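Long-range contacts in OBCA, Oxalate Biosynthetic Component A (Burkholderia glumae, PDB 4NNB), which belongs to the TIM-barrel proteins, carries an additional N-terminal domain, and binds a magnesium ion and oxaloacetate: residues T4-I8 with A511-T515; R217-A221 with V499-R503. All blocks are in the same frame, centred on the assembly; numbering follows the deposited sequence.

Interaction 1 of 2, residues T4-I8 with A511-T515; sequences TSLYI and ATILT
L6 is gripped through its backbone by the segment A511-T515, an example of distant pieces of chain meeting in a single sound parallel bridge, L6 with I513. Its N donates to T512 O at 3.0 Å, and its O accepts from L514 N at 2.9 Å, so I513 lies between the bonded partners. Both bonds are fairly straight, with N-H...O angles of 160° and 169°, and I513 CA adds a CH...O contact to L6 O. Where the chains draw apart, a water takes over, accepting from I8 N and donating to L514 O. Among side chains, L514 sets its CG over L6 O at 3.6 Å, with CG turned beside its own backbone N (chi1 -51°), while its CD2 reaches S5 CB at 3.9 Å. S5 OG lies 3.6 Å from T512 CB, a van der Waals touch. The face of L6 and I513 brings L6 CD1 to A511 CB at 4.1 Å; farther along, I8 CD1 meets I513 CG2 at 4.3 Å. L514 and Y7 pack on helix 516-523. Short, weakly bonded strand 512-513 thus branches off strand 5-10, a parallel TIM-barrel strand with barrel neighbours 222-229 and 469-472.

Interaction 2 of 2, residues R217-A221 with V499-R503; sequences RAGAA and VSLVR
A218 O, just past helix 205-217, receives a hydrogen bond of 2.7 Å from a water that also lies near S500 OG, a weak link at 3.3 Å. The stronger partner of that hydroxyl is W496 O, one turn back in its own helix, so the water bridge is a secondary tie. The same carbonyl oxygen, A218 O, is approached by R503 CD at 3.3 Å; the arginine chain is extended, with CG anti to the backbone N (chi1 179°), and this carries CD across to the turn. Nonpolar packing centres on V499 CG1, which lies against the bend, 4.0 Å from A218 CB and 4.1 Å from A220 CB. Two close van der Waals contacts involve polar atoms: V499 CG1 is 3.6 Å from A220 N, and A218 CB presses on S500 OG at 3.3 Å. G219 has positive phi (131°) and closes the helix in a Schellman motif; with no side chain there, R503 CD packs close to the turn, 4.2 Å from G219 CA. The turn leads from helix 205-217 into strand 222-229, and helix 495-507 lies against it, with V499 reaching A10 of strand 5-10 and V472 of strand 469-472.

In the fold
Strand 5-10 joins the two contacts, whose centres are 10 Å apart. I8, at the end of interaction 1, has its O 2.9 Å from A221 N of interaction 2, a probable hydrogen bond from the residue just before strand 222-229 to strand 5-10, and its CD1 packs 3.7 Å from V502 CG1 of helix 495-507. L514 O likewise lies 3.7 Å from A221 CB. Helix 495-507 is followed in the chain by strand 512-513, so consecutive elements near the C-terminal end supply one side of each interaction. The turn of interaction 2 enters strand 222-229, which carries H224 and H226; with E475 they bind the magnesium ion and belong to the oxaloacetate pocket.

Interaction 1 of 2, residues T4-I8 with A511-T515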
ATOM      1  N   THR A   4       2.250  19.121 -18.935  1.00 70.34           N
ATOM      2  CA  THR A   4       1.093  19.246 -18.055  1.00 63.09           C
ATOM      3  C   THR A   4       1.501  19.689 -16.644  1.00 65.77           C
ATOM      4  O   THR A   4       2.645  19.480 -16.225  1.00 67.07           O
ATOM      5  CB  THR A   4       0.280  17.919 -17.983  1.00 58.39           C
ATOM      6  OG1 THR A   4       1.168  16.806 -17.785  1.00 59.04           O
ATOM      7  CG2 THR A   4      -0.521  17.696 -19.275  1.00 50.32           C
ATOM      8  N   SER A   5       0.579  20.340 -15.936  1.00 58.88           N
ATOM      9  CA  SER A   5       0.696  20.513 -14.492  1.00 52.10           C
ATOM     10  C   SER A   5       0.107  19.255 -13.863  1.00 46.91           C
ATOM     11  O   SER A   5      -0.744  18.605 -14.472  1.00 46.48           O
ATOM     12  CB  SER A   5      -0.082  21.740 -14.017  1.00 50.00           C
ATOM     13  OG  SER A   5       0.566  22.939 -14.396  1.00 56.03           O
ATOM     14  N   LEU A   6       0.561  18.893 -12.666  1.00 40.67           N
ATOM     15  CA  LEU A   6       0.099  17.645 -12.056  1.00 39.25           C
ATOM     16  C   LEU A   6      -0.280  17.774 -10.585  1.00 36.47           C
ATOM     17  O   LEU A   6       0.237  18.632  -9.861  1.00 34.75           O
ATOM     18  CB  LEU A   6       1.137  16.537 -12.226  1.00 36.33           C
ATOM     19  CG  LEU A   6       1.328  15.958 -13.626  1.00 41.23           C
ATOM     20  CD1 LEU A   6       2.428  16.692 -14.368  1.00 44.67           C
ATOM     21  CD2 LEU A   6       1.662  14.490 -13.529  1.00 33.66           C
ATOM     22  N   TYR A   7      -1.192  16.920 -10.138  1.00 31.14           N
ATOM     23  CA  TYR A   7      -1.460  16.848  -8.711  1.00 28.80           C
ATOM     24  C   TYR A   7      -1.085  15.462  -8.194  1.00 29.01           C
ATOM     25  O   TYR A   7      -1.202  14.468  -8.911  1.00 28.38           O
ATOM     26  CB  TYR A   7      -2.903  17.246  -8.364  1.00 28.17           C
ATOM     27  CG  TYR A   7      -3.985  16.361  -8.945  1.00 32.53           C
ATOM     28  CD1 TYR A   7      -4.555  15.339  -8.193  1.00 33.81           C
ATOM     29  CD2 TYR A   7      -4.458  16.565 -10.237  1.00 32.57           C
ATOM     30  CE1 TYR A   7      -5.560  14.530  -8.721  1.00 32.90           C
ATOM     31  CE2 TYR A   7      -5.450  15.762 -10.774  1.00 31.63           C
ATOM     32  CZ  TYR A   7      -6.001  14.749 -10.009  1.00 35.60           C
ATOM     33  OH  TYR A   7      -6.995  13.950 -10.539  1.00 39.06           O
ATOM     34  N   ILE A   8      -0.592  15.415  -6.962  1.00 30.49           N
ATOM     35  CA  ILE A   8      -0.194  14.156  -6.357  1.00 27.54           C
ATOM     36  C   ILE A   8      -1.312  13.709  -5.444  1.00 25.83           C
ATOM     37  O   ILE A   8      -1.795  14.483  -4.618  1.00 25.84           O
ATOM     38  CB  ILE A   8       1.121  14.284  -5.552  1.00 24.38           C
ATOM     39  CG1 ILE A   8       2.273  14.666  -6.495  1.00 26.86           C
ATOM     40  CG2 ILE A   8       1.439  12.974  -4.796  1.00 21.10           C
ATOM     41  CD1 ILE A   8       3.570  15.097  -5.783  1.00 31.17           C
ATOM     42  N   ALA A 511       8.052  19.851 -14.359  1.00 44.64           N
ATOM     43  CA  ALA A 511       6.616  19.817 -14.118  1.00 37.99           C
ATOM     44  C   ALA A 511       6.258  20.741 -12.967  1.00 41.29           C
ATOM     45  O   ALA A 511       7.076  20.993 -12.082  1.00 44.64           O
ATOM     46  CB  ALA A 511       6.137  18.388 -13.841  1.00 37.80           C
ATOM     47  N   THR A 512       5.035  21.253 -12.993  1.00 40.67           N
ATOM     48  CA  THR A 512       4.492  22.040 -11.896  1.00 44.11           C
ATOM     49  C   THR A 512       3.628  21.128 -11.016  1.00 45.22           C
ATOM     50  O   THR A 512       2.970  20.219 -11.524  1.00 40.22           O
ATOM     51  CB  THR A 512       3.625  23.195 -12.436  1.00 47.88           C
ATOM     52  OG1 THR A 512       4.388  23.962 -13.378  1.00 57.27           O
ATOM     53  CG2 THR A 512       3.147  24.104 -11.307  1.00 45.34           C
ATOM     54  N   ILE A 513       3.641  21.366  -9.707  1.00 44.19           N
ATOM     55  CA  ILE A 513       2.833  20.596  -8.769  1.00 40.41           C
ATOM     56  C   ILE A 513       1.735  21.476  -8.197  1.00 40.97           C
ATOM     57  O   ILE A 513       2.021  22.460  -7.525  1.00 40.26           O
ATOM     58  CB  ILE A 513       3.674  20.070  -7.593  1.00 40.93           C
ATOM     59  CG1 ILE A 513       4.880  19.267  -8.089  1.00 42.96           C
ATOM     60  CG2 ILE A 513       2.811  19.231  -6.655  1.00 39.19           C
ATOM     61  CD1 ILE A 513       4.502  18.040  -8.871  1.00 45.39           C
ATOM     62  N   LEU A 514       0.480  21.111  -8.447  1.00 37.52           N
ATOM     63  CA  LEU A 514      -0.663  21.852  -7.911  1.00 33.23           C
ATOM     64  C   LEU A 514      -0.901  21.570  -6.428  1.00 34.92           C
ATOM     65  O   LEU A 514      -0.727  20.439  -5.963  1.00 36.06           O
ATOM     66  CB  LEU A 514      -1.921  21.512  -8.708  1.00 36.05           C
ATOM     67  CG  LEU A 514      -1.759  21.647 -10.221  1.00 38.56           C
ATOM     68  CD1 LEU A 514      -2.951  21.083 -10.952  1.00 39.97           C
ATOM     69  CD2 LEU A 514      -1.532  23.111 -10.615  1.00 40.31           C
ATOM     70  N   THR A 515      -1.301  22.601  -5.692  1.00 35.16           N
ATOM     71  CA  THR A 515      -1.628  22.473  -4.275  1.00 34.60           C
ATOM     72  C   THR A 515      -3.088  22.078  -4.106  1.00 33.10           C
ATOM     73  O   THR A 515      -3.874  22.148  -5.057  1.00 30.93           O
ATOM     74  CB  THR A 515      -1.491  23.813  -3.560  1.00 36.81           C
ATOM     75  OG1 THR A 515      -2.484  24.705  -4.073  1.00 37.25           O
ATOM     76  CG2 THR A 515      -0.101  24.414  -3.766  1.00 42.68           C
TER
HETATM   77  O   HOH W   1      -0.129  17.840  -5.523  1.00 27.36           O

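Interaction 2 of 2, residues R217-A221 with V499-R503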
ATOM      1  N   ARG A 217       1.497  18.137   3.420  1.00 27.68           N
ATOM      2  CA  ARG A 217       2.564  19.118   3.596  1.00 31.82           C
ATOM      3  C   ARG A 217       3.814  18.766   2.800  1.00 30.96           C
ATOM      4  O   ARG A 217       4.611  19.638   2.482  1.00 33.50           O
ATOM      5  CB  ARG A 217       2.837  19.331   5.086  1.00 32.48           C
ATOM      6  CG  ARG A 217       1.668  20.035   5.736  1.00 27.94           C
ATOM      7  CD  ARG A 217       1.771  20.139   7.232  1.00 32.45           C
ATOM      8  NE  ARG A 217       0.629  20.887   7.755  1.00 33.45           N
ATOM      9  CZ  ARG A 217       0.364  21.071   9.044  1.00 30.27           C
ATOM     10  NH1 ARG A 217       1.153  20.557   9.971  1.00 33.21           N
ATOM     11  NH2 ARG A 217      -0.704  21.764   9.399  1.00 30.44           N
ATOM     12  N   ALA A 218       3.950  17.492   2.433  1.00 28.05           N
ATOM     13  CA  ALA A 218       5.050  17.044   1.593  1.00 26.76           C
ATOM     14  C   ALA A 218       4.713  17.259   0.122  1.00 28.19           C
ATOM     15  O   ALA A 218       5.560  17.050  -0.749  1.00 27.92           O
ATOM     16  CB  ALA A 218       5.384  15.556   1.865  1.00 27.42           C
ATOM     17  N   GLY A 219       3.473  17.656  -0.158  1.00 27.75           N
ATOM     18  CA  GLY A 219       3.090  18.016  -1.513  1.00 27.18           C
ATOM     19  C   GLY A 219       1.817  17.409  -2.099  1.00 30.10           C
ATOM     20  O   GLY A 219       1.446  17.737  -3.222  1.00 30.60           O
ATOM     21  N   ALA A 220       1.141  16.529  -1.363  1.00 26.48           N
ATOM     22  CA  ALA A 220      -0.038  15.860  -1.914  1.00 27.33           C
ATOM     23  C   ALA A 220      -1.244  16.797  -1.891  1.00 25.13           C
ATOM     24  O   ALA A 220      -1.547  17.399  -0.861  1.00 27.61           O
ATOM     25  CB  ALA A 220      -0.346  14.558  -1.145  1.00 23.69           C
ATOM     26  N   ALA A 221      -1.934  16.916  -3.022  1.00 25.56           N
ATOM     27  CA  ALA A 221      -3.139  17.745  -3.095  1.00 24.22           C
ATOM     28  C   ALA A 221      -4.399  16.977  -2.661  1.00 24.88           C
ATOM     29  O   ALA A 221      -5.363  17.572  -2.175  1.00 25.34           O
ATOM     30  CB  ALA A 221      -3.315  18.287  -4.511  1.00 29.40           C
ATOM     31  N   VAL A 499       5.579  10.723  -1.247  1.00 24.62           N
ATOM     32  CA  VAL A 499       5.095  11.971  -1.824  1.00 24.38           C
ATOM     33  C   VAL A 499       6.249  12.956  -2.114  1.00 28.28           C
ATOM     34  O   VAL A 499       6.313  13.526  -3.207  1.00 26.85           O
ATOM     35  CB  VAL A 499       4.039  12.635  -0.912  1.00 25.17           C
ATOM     36  CG1 VAL A 499       3.664  14.015  -1.430  1.00 24.44           C
ATOM     37  CG2 VAL A 499       2.779  11.749  -0.800  1.00 25.51           C
ATOM     38  N   SER A 500       7.146  13.146  -1.140  1.00 28.23           N
ATOM     39  CA  SER A 500       8.279  14.075  -1.290  1.00 31.40           C
ATOM     40  C   SER A 500       9.150  13.679  -2.460  1.00 28.89           C
ATOM     41  O   SER A 500       9.556  14.526  -3.247  1.00 31.13           O
ATOM     42  CB  SER A 500       9.146  14.119  -0.022  1.00 32.10           C
ATOM     43  OG  SER A 500       8.393  14.531   1.097  1.00 41.64           O
ATOM     44  N   LEU A 501       9.422  12.382  -2.560  1.00 27.61           N
ATOM     45  CA  LEU A 501      10.286  11.844  -3.599  1.00 29.20           C
ATOM     46  C   LEU A 501       9.682  11.939  -4.993  1.00 32.47           C
ATOM     47  O   LEU A 501      10.377  12.292  -5.944  1.00 30.58           O
ATOM     48  CB  LEU A 501      10.673  10.400  -3.281  1.00 28.98           C
ATOM     49  CG  LEU A 501      11.682  10.251  -2.143  1.00 31.37           C
ATOM     50  CD1 LEU A 501      11.760   8.802  -1.683  1.00 28.20           C
ATOM     51  CD2 LEU A 501      13.059  10.747  -2.592  1.00 34.51           C
ATOM     52  N   VAL A 502       8.399  11.633  -5.138  1.00 29.19           N
ATOM     53  CA  VAL A 502       7.798  11.781  -6.456  1.00 25.24           C
ATOM     54  C   VAL A 502       7.702  13.260  -6.854  1.00 29.96           C
ATOM     55  O   VAL A 502       7.900  13.602  -8.015  1.00 32.09           O
ATOM     56  CB  VAL A 502       6.428  11.075  -6.584  1.00 29.63           C
ATOM     57  CG1 VAL A 502       5.344  11.885  -5.907  1.00 27.71           C
ATOM     58  CG2 VAL A 502       6.089  10.893  -8.060  1.00 30.73           C
ATOM     59  N   ARG A 503       7.410  14.127  -5.886  1.00 30.38           N
ATOM     60  CA  ARG A 503       7.379  15.570  -6.113  1.00 29.99           C
ATOM     61  C   ARG A 503       8.735  16.034  -6.627  1.00 34.57           C
ATOM     62  O   ARG A 503       8.827  16.803  -7.586  1.00 32.62           O
ATOM     63  CB  ARG A 503       7.053  16.286  -4.810  1.00 30.68           C
ATOM     64  CG  ARG A 503       7.013  17.815  -4.905  1.00 40.31           C
ATOM     65  CD  ARG A 503       6.726  18.405  -3.533  1.00 37.51           C
ATOM     66  NE  ARG A 503       6.754  19.864  -3.500  1.00 46.24           N
ATOM     67  CZ  ARG A 503       7.848  20.580  -3.260  1.00 47.93           C
ATOM     68  NH1 ARG A 503       9.011  19.970  -3.052  1.00 44.03           N
ATOM     69  NH2 ARG A 503       7.783  21.904  -3.233  1.00 47.73           N
TER
HETATM   70  O   HOH W   2       8.164  17.613  -0.158  1.00 33.13           O